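Local atomic coordinates of cytidylate kinase-like family protein (Eubacterium ventriosum, PDB entry 3FDI), a protein that is of unknown function but, as a P-loop member of the cytidylate kinase-like family, probably transfers phosphate between a nucleoside triphosphate and another nucleotide. Residues D81-I84 and R85-F89; T131-V134 and M135-G139; T144-N147 and M148-K151. One frame throughout, in Å; residues are numbered along the deposited sequence.

Contact 1 (D81-I84 and R85-F89)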
loop_
_atom_site.group_PDB
_atom_site.type_symbol
_atom_site.label_atom_id
_atom_site.label_comp_id
_atom_site.label_asym_id
_atom_site.label_seq_id
_atom_site.Cartn_x
_atom_site.Cartn_y
_atom_site.Cartn_z
ATOM N N ASP B 81 -25.090 -6.117 6.633
ATOM C CA ASP B 81 -26.031 -5.748 7.681
ATOM C C ASP B 81 -25.520 -6.110 9.077
ATOM O O ASP B 81 -25.821 -5.416 10.063
ATOM C CB ASP B 81 -27.334 -6.497 7.473
ATOM C CG ASP B 81 -28.117 -5.993 6.284
ATOM O OD1 ASP B 81 -27.768 -4.905 5.761
ATOM O OD2 ASP B 81 -29.085 -6.686 5.880
ATOM N N ILE B 82 -24.795 -7.227 9.163
ATOM C CA ILE B 82 -24.239 -7.671 10.428
ATOM C C ILE B 82 -23.264 -6.625 10.956
ATOM O O ILE B 82 -23.256 -6.337 12.149
ATOM C CB ILE B 82 -23.492 -9.028 10.312
ATOM C CG1 ILE B 82 -24.486 -10.163 10.088
ATOM C CG2 ILE B 82 -22.726 -9.317 11.570
ATOM C CD1 ILE B 82 -23.809 -11.501 9.845
ATOM N N ALA B 83 -22.440 -6.087 10.054
ATOM C CA ALA B 83 -21.384 -5.180 10.405
ATOM C C ALA B 83 -21.966 -3.926 11.024
ATOM O O ALA B 83 -21.495 -3.478 12.058
ATOM C CB ALA B 83 -20.526 -4.846 9.174
ATOM N N ILE B 84 -23.009 -3.379 10.397
ATOM C CA ILE B 84 -23.714 -2.222 10.916
ATOM C C ILE B 84 -24.258 -2.413 12.331
ATOM O O ILE B 84 -24.219 -1.508 13.181
ATOM C CB ILE B 84 -24.887 -1.818 10.008
ATOM C CG1 ILE B 84 -24.395 -1.121 8.737
ATOM C CG2 ILE B 84 -25.809 -0.874 10.732
ATOM C CD1 ILE B 84 -25.564 -0.984 7.686
ATOM N N ARG B 85 -24.807 -3.585 12.572
ATOM C CA ARG B 85 -25.409 -3.838 13.851
ATOM C C ARG B 85 -24.343 -3.897 14.916
ATOM O O ARG B 85 -24.553 -3.406 16.026
ATOM C CB ARG B 85 -26.214 -5.126 13.826
ATOM C CG ARG B 85 -27.279 -5.164 12.763
ATOM C CD ARG B 85 -28.220 -6.346 12.939
ATOM N NE ARG B 85 -29.402 -6.202 12.090
ATOM C CZ ARG B 85 -30.650 -6.573 12.422
ATOM N NH1 ARG B 85 -30.917 -7.099 13.611
ATOM N NH2 ARG B 85 -31.663 -6.391 11.568
ATOM N N GLN B 86 -23.192 -4.470 14.572
ATOM C CA GLN B 86 -22.141 -4.587 15.521
ATOM C C GLN B 86 -21.530 -3.233 15.779
ATOM O O GLN B 86 -21.140 -2.931 16.905
ATOM C CB GLN B 86 -21.083 -5.529 15.017
ATOM C CG GLN B 86 -21.623 -6.878 14.697
ATOM C CD GLN B 86 -20.562 -7.911 14.531
ATOM O OE1 GLN B 86 -19.495 -7.645 14.012
ATOM N NE2 GLN B 86 -20.871 -9.124 14.943
ATOM N N PHE B 87 -21.379 -2.425 14.723
ATOM C CA PHE B 87 -20.817 -1.072 14.875
ATOM C C PHE B 87 -21.744 -0.280 15.779
ATOM O O PHE B 87 -21.309 0.350 16.738
ATOM C CB PHE B 87 -20.689 -0.321 13.544
ATOM C CG PHE B 87 -19.726 -0.922 12.572
ATOM C CD1 PHE B 87 -18.658 -1.725 12.992
ATOM C CD2 PHE B 87 -19.859 -0.655 11.224
ATOM C CE1 PHE B 87 -17.782 -2.273 12.085
ATOM C CE2 PHE B 87 -18.996 -1.203 10.315
ATOM C CZ PHE B 87 -17.930 -2.004 10.750
ATOM N N ASN B 88 -23.029 -0.390 15.498
ATOM C CA ASN B 88 -23.975 0.347 16.273
ATOM C C ASN B 88 -24.041 -0.090 17.753
ATOM O O ASN B 88 -24.154 0.784 18.638
ATOM C CB ASN B 88 -25.311 0.301 15.626
ATOM C CG ASN B 88 -26.206 1.383 16.131
ATOM O OD1 ASN B 88 -25.755 2.520 16.394
ATOM N ND2 ASN B 88 -27.479 1.043 16.320
ATOM N N PHE B 89 -23.946 -1.408 18.022
ATOM C CA PHE B 89 -23.798 -1.922 19.396
ATOM C C PHE B 89 -22.668 -1.225 20.100
ATOM O O PHE B 89 -22.811 -0.783 21.215
ATOM C CB PHE B 89 -23.563 -3.445 19.424
ATOM C CG PHE B 89 -23.340 -4.031 20.811
ATOM C CD1 PHE B 89 -24.382 -4.602 21.517
ATOM C CD2 PHE B 89 -22.085 -4.066 21.362
ATOM C CE1 PHE B 89 -24.172 -5.144 22.804
ATOM C CE2 PHE B 89 -21.865 -4.599 22.619
ATOM C CZ PHE B 89 -22.896 -5.122 23.339
#

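Contact 2 (T131-V134 and M135-G139). With SO4 (sulfate ion), chain G.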
loop_
_atom_site.group_PDB
_atom_site.type_symbol
_atom_site.label_atom_id
_atom_site.label_comp_id
_atom_site.label_asym_id
_atom_site.label_seq_id
_atom_site.Cartn_x
_atom_site.Cartn_y
_atom_site.Cartn_z
ATOM N N THR B 131 4.583 -18.186 16.158
ATOM C CA THR B 131 4.430 -19.536 15.631
ATOM C C THR B 131 4.401 -20.515 16.779
ATOM O O THR B 131 3.681 -21.520 16.749
ATOM C CB THR B 131 5.494 -19.968 14.558
ATOM O OG1 THR B 131 6.503 -20.803 15.148
ATOM C CG2 THR B 131 6.107 -18.815 13.844
ATOM N N LYS B 132 5.165 -20.222 17.818
ATOM C CA LYS B 132 5.194 -21.130 18.949
ATOM C C LYS B 132 3.814 -21.058 19.582
ATOM O O LYS B 132 3.175 -22.089 19.787
ATOM C CB LYS B 132 6.336 -20.807 19.938
ATOM C CG LYS B 132 7.518 -21.849 19.936
ATOM C CD LYS B 132 8.859 -21.271 20.411
ATOM C CE LYS B 132 9.348 -20.128 19.492
ATOM N NZ LYS B 132 10.735 -19.677 19.776
ATOM N N ARG B 133 3.305 -19.849 19.821
ATOM C CA ARG B 133 2.013 -19.728 20.520
ATOM C C ARG B 133 0.892 -20.400 19.736
ATOM O O ARG B 133 0.058 -21.071 20.333
ATOM C CB ARG B 133 1.651 -18.265 20.864
ATOM C CG ARG B 133 0.143 -18.050 21.173
ATOM C CD ARG B 133 -0.167 -16.773 21.935
ATOM N NE ARG B 133 0.991 -15.900 22.002
ATOM C CZ ARG B 133 1.633 -15.554 23.114
ATOM N NH1 ARG B 133 2.695 -14.762 23.011
ATOM N NH2 ARG B 133 1.219 -15.966 24.322
ATOM N N VAL B 134 0.891 -20.218 18.412
ATOM C CA VAL B 134 -0.132 -20.796 17.524
ATOM C C VAL B 134 -0.097 -22.358 17.443
ATOM O O VAL B 134 -1.143 -23.014 17.542
ATOM C CB VAL B 134 -0.033 -20.192 16.084
ATOM C CG1 VAL B 134 -0.946 -20.910 15.111
ATOM C CG2 VAL B 134 -0.347 -18.653 16.100
HETATM N N MSE B 135 1.082 -22.939 17.217
HETATM C CA MSE B 135 1.215 -24.419 17.206
HETATM C C MSE B 135 0.681 -25.044 18.489
HETATM O O MSE B 135 -0.101 -25.993 18.459
HETATM C CB MSE B 135 2.676 -24.836 17.047
HETATM C CG MSE B 135 3.298 -24.396 15.747
HETATM SE SE MSE B 135 5.188 -24.709 15.871
HETATM C CE MSE B 135 5.138 -26.709 15.852
ATOM N N GLU B 136 1.123 -24.478 19.604
ATOM C CA GLU B 136 0.691 -24.868 20.933
ATOM C C GLU B 136 -0.785 -24.659 21.135
ATOM O O GLU B 136 -1.423 -25.477 21.772
ATOM C CB GLU B 136 1.445 -24.065 22.002
ATOM C CG GLU B 136 1.286 -24.619 23.443
ATOM C CD GLU B 136 2.369 -24.093 24.424
ATOM O OE1 GLU B 136 3.452 -23.637 23.979
ATOM O OE2 GLU B 136 2.138 -24.132 25.658
ATOM N N ARG B 137 -1.327 -23.551 20.634
ATOM C CA ARG B 137 -2.743 -23.263 20.803
ATOM C C ARG B 137 -3.548 -24.221 19.945
ATOM O O ARG B 137 -4.513 -24.785 20.418
ATOM C CB ARG B 137 -3.072 -21.808 20.433
ATOM C CG ARG B 137 -4.568 -21.525 20.186
ATOM C CD ARG B 137 -4.764 -20.212 19.393
ATOM N NE ARG B 137 -4.103 -19.140 20.100
ATOM C CZ ARG B 137 -3.791 -17.945 19.599
ATOM N NH1 ARG B 137 -3.185 -17.078 20.388
ATOM N NH2 ARG B 137 -4.070 -17.610 18.341
ATOM N N GLU B 138 -3.138 -24.407 18.696
ATOM C CA GLU B 138 -3.982 -25.062 17.699
ATOM C C GLU B 138 -3.573 -26.504 17.336
ATOM O O GLU B 138 -4.098 -27.082 16.364
ATOM C CB GLU B 138 -4.051 -24.194 16.431
ATOM C CG GLU B 138 -4.694 -22.803 16.624
ATOM C CD GLU B 138 -6.205 -22.867 16.956
ATOM O OE1 GLU B 138 -6.997 -22.031 16.451
ATOM O OE2 GLU B 138 -6.609 -23.752 17.734
ATOM N N GLY B 139 -2.659 -27.088 18.121
ATOM C CA GLY B 139 -2.254 -28.488 17.954
ATOM C C GLY B 139 -1.791 -28.746 16.541
ATOM O O GLY B 139 -2.161 -29.741 15.932
HETATM S S SO4 G . -3.967 -13.727 19.360
HETATM O O1 SO4 G . -5.089 -13.440 20.259
HETATM O O2 SO4 G . -4.383 -14.485 18.184
HETATM O O3 SO4 G . -3.543 -12.367 18.968
HETATM O O4 SO4 G . -2.917 -14.462 20.132
#

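Contact 3 (T144-N147 and M148-K151)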
loop_
_atom_site.group_PDB
_atom_site.type_symbol
_atom_site.label_atom_id
_atom_site.label_comp_id
_atom_site.label_asym_id
_atom_site.label_seq_id
_atom_site.Cartn_x
_atom_site.Cartn_y
_atom_site.Cartn_z
ATOM N N THR B 144 1.714 -25.223 9.038
ATOM C CA THR B 144 0.339 -24.789 9.201
ATOM C C THR B 144 0.230 -23.495 10.016
ATOM O O THR B 144 -0.482 -22.599 9.623
ATOM C CB THR B 144 -0.483 -25.868 9.864
ATOM O OG1 THR B 144 -0.334 -27.055 9.102
ATOM C CG2 THR B 144 -1.975 -25.500 9.892
ATOM N N ALA B 145 0.932 -23.428 11.142
ATOM C CA ALA B 145 0.926 -22.258 11.993
ATOM C C ALA B 145 1.176 -21.051 11.147
ATOM O O ALA B 145 0.414 -20.082 11.201
ATOM C CB ALA B 145 1.983 -22.379 13.055
ATOM N N LEU B 146 2.226 -21.089 10.336
ATOM C CA LEU B 146 2.574 -19.886 9.578
ATOM C C LEU B 146 1.582 -19.519 8.472
ATOM O O LEU B 146 1.386 -18.344 8.178
ATOM C CB LEU B 146 4.031 -19.896 9.076
ATOM C CG LEU B 146 4.954 -19.155 10.066
ATOM C CD1 LEU B 146 5.763 -20.164 10.879
ATOM C CD2 LEU B 146 5.873 -18.121 9.403
ATOM N N ASN B 147 0.958 -20.523 7.884
ATOM C CA ASN B 147 -0.108 -20.318 6.923
ATOM C C ASN B 147 -1.315 -19.741 7.591
ATOM O O ASN B 147 -1.876 -18.804 7.104
ATOM C CB ASN B 147 -0.480 -21.641 6.257
ATOM C CG ASN B 147 0.531 -22.057 5.224
ATOM O OD1 ASN B 147 1.339 -21.250 4.776
ATOM N ND2 ASN B 147 0.488 -23.314 4.823
HETATM N N MSE B 148 -1.722 -20.304 8.715
HETATM C CA MSE B 148 -2.808 -19.696 9.480
HETATM C C MSE B 148 -2.546 -18.230 9.806
HETATM O O MSE B 148 -3.433 -17.391 9.697
HETATM C CB MSE B 148 -3.012 -20.456 10.767
HETATM C CG MSE B 148 -3.991 -21.554 10.617
HETATM SE SE MSE B 148 -3.974 -22.454 12.292
HETATM C CE MSE B 148 -2.392 -23.536 11.925
HETATM N N MSE B 149 -1.328 -17.921 10.203
HETATM C CA MSE B 149 -1.017 -16.569 10.633
HETATM C C MSE B 149 -1.237 -15.626 9.447
HETATM O O MSE B 149 -1.939 -14.642 9.569
HETATM C CB MSE B 149 0.418 -16.463 11.181
HETATM C CG MSE B 149 0.594 -17.034 12.597
HETATM SE SE MSE B 149 2.431 -17.546 12.927
HETATM C CE MSE B 149 3.215 -15.900 12.384
ATOM N N LYS B 150 -0.706 -15.990 8.283
ATOM C CA LYS B 150 -0.845 -15.160 7.085
ATOM C C LYS B 150 -2.305 -15.037 6.595
ATOM O O LYS B 150 -2.702 -14.016 6.040
ATOM C CB LYS B 150 0.084 -15.705 5.996
ATOM C CG LYS B 150 -0.269 -15.399 4.544
ATOM C CD LYS B 150 0.559 -16.335 3.678
ATOM C CE LYS B 150 0.339 -16.068 2.208
ATOM N NZ LYS B 150 0.950 -17.126 1.354
ATOM N N LYS B 151 -3.112 -16.055 6.809
ATOM C CA LYS B 151 -4.487 -16.002 6.335
ATOM C C LYS B 151 -5.360 -15.097 7.193
ATOM O O LYS B 151 -6.114 -14.271 6.693
ATOM C CB LYS B 151 -5.095 -17.400 6.309
ATOM C CG LYS B 151 -6.436 -17.432 5.613
ATOM C CD LYS B 151 -6.484 -18.564 4.675
ATOM C CE LYS B 151 -7.779 -18.635 3.879
ATOM N NZ LYS B 151 -7.954 -20.038 3.293
#

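Contact 1 (D81-I84 and R85-F89)
Ala83 and Phe87 meet one turn apart in the first half of helix 81-95, a local i to i+4 contact where this helix faces helix 60-66 and the far end of helix 142-163. The apolar pair is modest: Ala83 CB lies 4.1 Å from Phe87 CE2, with CZ only slightly farther. A closer approach is made by the backbone, since Ala83 O sits 3.1 Å above one face of the Phe87 ring, offset toward the rim. The first torsion explains this, for CG stands opposite the carbonyl carbon (chi1 -65°) and the ring is carried back along the helix over the preceding turn. Phe87 N also donates to Ala83 O, 2.9 Å away. Beyond this turn the ring meets Tyr163 of helix 142-163 edge-to-face and touches Pro61 and Met62 of helix 60-66. Replacing Phe87 by an alanine would probably open a gap between helices 81-95, 60-66 and 142-163 and leave Tyr163 without its ring partner.

Ile82 and Gln86 run together on a neighbouring face, Ile82 CG2 lying 3.9 Å from Gln86 NE2. The amide itself is held elsewhere: OE1 accepts a hydrogen bond from Arg106, and NE2 makes a weak one to Asp41. Asp81 and Arg85 form no salt bridge, as OD2 of Asp81 stays 6.2 Å from NE of Arg85; instead Arg85 CG rests 3.1 Å from Asp81 O. The i to i+4 backbone bonds continue to Asn88 N, 2.8 Å from Ile84 O. This is the pattern of an amphipathic alpha-helix in an alpha/beta P-loop kinase fold, its Ala83 and Phe87 side turned to helices 60-66 and 142-163.

Contact 2 (T131-V134 and M135-G139)
Arg137 binds a sulfate at the P-loop, with Arg133 alongside it one turn earlier on helix 127-138. The ion is probably from the crystallisation liquor, in a place consistent with a nucleotide phosphate. In nucleotide kinases of this fold, arginines of the lid contact the phosphates, and the geometry here is consistent with that role. Arg137 reaches the ion with two donors: Arg137 NH1 is 2.6 Å from sulfate O4, and Arg137 NH2 is 3.1 Å from sulfate O2. O4 lies at the edge of the guanidinium, in its plane. The backbone N atoms of Gly16, Gly18, Gly19 and His20 also bond to the ion, a set of amides such as a P-loop offers to a phosphate.

The two arginine side chains cross at a slant, their guanidinium planes 34° apart. Arg133 CD lies 3.4 Å from Arg137 NH1, so it is the aliphatic part of one chain that meets the guanidinium of the other. Arg133 NE is bonded to Gly16 O, while the Arg137 guanidinium forms a cation-pi contact with Phe15; both residues thus grip the phosphate loop as well. With Arg137 CG opposite its backbone N (chi1 163°) and a bend at chi3, the chain turns toward the sulfate. The paired positive charge probably suits the site to an anion.

Round the helix, the Thr131 and Met135 (selenomethionine) chains extend together toward helix 142-163, where Thr131 touches Leu146 and Met149, and Met135 touches Ala145. Val134 packs on Ala145 too, and Glu138 N donates to Val134 O over 2.7 Å. Met135 CG rests against Thr131 O at 3.1 Å, and Met135 SE stands 4.2 Å from Thr131 OG1.

Contact 3 (T144-N147 and M148-K151)
Met148 N donates to Thr144 O over 2.8 Å, the shortest polar bond of this turn, with an N-H...O angle of 178°. The next amide follows suit, Met149 N to Ala145 O at 2.9 Å, so the start of helix 142-163 is regular. Thr144 N is bonded in turn to Asp141 OD1, just ahead of the helix.

The side chains of Leu146 and Met149, a selenomethionine like Met148, run together, and Leu146 CG is 4.1 Å from Met149 SE. With CG of Met149 beside its backbone N (chi1 -76°) and the chain extended at chi2, Met149 SE stands 3.7 Å from Ala145 O. This apolar face, with Ala145, packs on helix 127-138, so the two successive helices form a helix-helix pair consistent with the lid region of nucleotide kinases.

Another face meets the second subunit, where Thr144 and Met148 pack on Pro68 of that subunit. Lys151 N bonds to Asn147 O at 3.0 Å, while Lys151 NZ is gripped by the carbonyls of Phe64 and Ile67 of the second subunit, and its charge lies against the ring of that Phe64 in a cation-pi contact.

Along the chain the contacts come in series: contact 1 on helix 81-95, contact 2 on helix 127-138 and contact 3 on helix 142-163. Contacts 2 and 3 are neighbours, their centres 10 Å apart on consecutive helices, and among several packing contacts between them Met135 CG lies 3.6 Å from Ala145 CB. Contact 1 is remote, its nearest atoms about 19 Å from contact 2 and about 17 Å from contact 3. Helix 142-163 nevertheless spans that distance, since its later residues Tyr159 and Tyr163 reach Phe87. One long helix therefore joins the sulfate-binding, lid-like region and the subunit interface to helix 81-95 in the body of the P-loop fold, which holds the five-stranded parallel sheet.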